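Local coordinates for HTH-type transcriptional regulator ascG (Escherichia coli, PDB 3BRQ), which represses transcription of the cryptic asc operon by sequence-specific binding to DNA, as a member of the LacI family, at residues T126-N129 / A130-L134. Numbering follows the deposited sequence.
Sequences TSFN and AVAEL
Phe128 and Ala132, one helical turn apart, make the main side-chain contact of this local i to i+4 pairing. With CG of Phe128 anti to the backbone N (chi1 -176°), the ring projects outward from the helix and leans toward the next turn, bringing CE2 4.1 Å from CB of Ala132, which meets the ring obliquely. On the backbone, Ala132 N donates to Phe128 O at 2.8 Å, and CB of Ala132 sits 3.3 Å from that same oxygen. A turn-long step also links Ser127 to Val131: Val131 N bonds to Ser127 O at 2.9 Å, and the CG2 branch of Val131 lies alongside that same oxygen at 3.4 Å. Ala130 N to Thr126 O and Glu133 N to Asn129 O continue the same ladder. The polar ends turn to other partners: Ser127 OG to Arg157 O, Asn129 OD1 to Gln125 NE2, and Glu133 OE1 in a salt bridge to Arg287. Val131, like Phe128, packs on Ala164 of helix 152-167. The i to i+4 ladder is that of any alpha-helix; the apolar side, with Val131 and Leu134 on strand 203-206, makes 123-136 one of the helices flanking the central sheet of a periplasmic binding protein-like alpha/beta domain.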
loop_
_atom_site.group_PDB
_atom_site.type_symbol
_atom_site.label_atom_id
_atom_site.label_comp_id
_atom_site.label_asym_id
_atom_site.label_seq_id
_atom_site.Cartn_x
_atom_site.Cartn_y
_atom_site.Cartn_z
ATOM N N THR B 126 18.975 9.164 -8.356
ATOM C CA THR B 126 18.804 8.842 -6.923
ATOM C C THR B 126 19.547 7.596 -6.585
ATOM O O THR B 126 20.104 7.485 -5.498
ATOM C CB THR B 126 17.350 8.632 -6.539
ATOM O OG1 THR B 126 16.859 7.481 -7.240
ATOM C CG2 THR B 126 16.532 9.807 -6.979
ATOM N N SER B 127 19.549 6.613 -7.504
ATOM C CA SER B 127 20.239 5.372 -7.184
ATOM C C SER B 127 21.740 5.624 -7.208
ATOM O O SER B 127 22.471 5.196 -6.300
ATOM C CB SER B 127 19.846 4.286 -8.184
ATOM O OG SER B 127 20.452 3.065 -7.842
ATOM N N PHE B 128 22.190 6.279 -8.272
ATOM C CA PHE B 128 23.606 6.667 -8.386
ATOM C C PHE B 128 24.030 7.337 -7.092
ATOM O O PHE B 128 25.030 6.941 -6.525
ATOM C CB PHE B 128 23.806 7.634 -9.532
ATOM C CG PHE B 128 25.268 7.999 -9.781
ATOM C CD1 PHE B 128 25.943 7.471 -10.852
ATOM C CD2 PHE B 128 25.932 8.896 -8.941
ATOM C CE1 PHE B 128 27.295 7.842 -11.101
ATOM C CE2 PHE B 128 27.266 9.268 -9.154
ATOM C CZ PHE B 128 27.946 8.729 -10.231
ATOM N N ASN B 129 23.203 8.269 -6.578
ATOM C CA ASN B 129 23.546 9.009 -5.342
ATOM C C ASN B 129 23.655 8.156 -4.107
ATOM O O ASN B 129 24.555 8.365 -3.320
ATOM C CB ASN B 129 22.540 10.121 -5.041
ATOM C CG ASN B 129 22.610 11.241 -5.996
ATOM O OD1 ASN B 129 23.538 11.374 -6.812
ATOM N ND2 ASN B 129 21.602 12.062 -5.932
ATOM N N ALA B 130 22.746 7.193 -3.936
ATOM C CA ALA B 130 22.789 6.273 -2.773
ATOM C C ALA B 130 24.019 5.341 -2.840
ATOM O O ALA B 130 24.783 5.218 -1.892
ATOM C CB ALA B 130 21.451 5.481 -2.673
ATOM N N VAL B 131 24.271 4.767 -4.009
ATOM C CA VAL B 131 25.444 3.945 -4.219
ATOM C C VAL B 131 26.759 4.751 -4.027
ATOM O O VAL B 131 27.699 4.251 -3.379
ATOM C CB VAL B 131 25.407 3.206 -5.600
ATOM C CG1 VAL B 131 26.714 2.375 -5.871
ATOM C CG2 VAL B 131 24.146 2.319 -5.710
ATOM N N ALA B 132 26.819 5.965 -4.561
ATOM C CA ALA B 132 28.028 6.819 -4.457
ATOM C C ALA B 132 28.326 7.138 -2.999
ATOM O O ALA B 132 29.488 7.211 -2.597
ATOM C CB ALA B 132 27.880 8.107 -5.267
ATOM N N GLU B 133 27.274 7.274 -2.214
ATOM C CA GLU B 133 27.395 7.498 -0.787
ATOM C C GLU B 133 28.005 6.297 -0.083
ATOM O O GLU B 133 28.843 6.458 0.827
ATOM C CB GLU B 133 26.036 7.817 -0.196
ATOM C CG GLU B 133 26.100 8.169 1.306
ATOM C CD GLU B 133 24.948 9.011 1.796
ATOM O OE1 GLU B 133 24.754 9.059 3.046
ATOM O OE2 GLU B 133 24.248 9.641 0.961
ATOM N N LEU B 134 27.602 5.087 -0.501
ATOM C CA LEU B 134 28.217 3.896 0.022
ATOM C C LEU B 134 29.667 3.855 -0.364
ATOM O O LEU B 134 30.502 3.601 0.505
ATOM C CB LEU B 134 27.497 2.599 -0.449
ATOM C CG LEU B 134 26.068 2.404 0.011
ATOM C CD1 LEU B 134 25.373 1.195 -0.702
ATOM C CD2 LEU B 134 25.948 2.249 1.510
#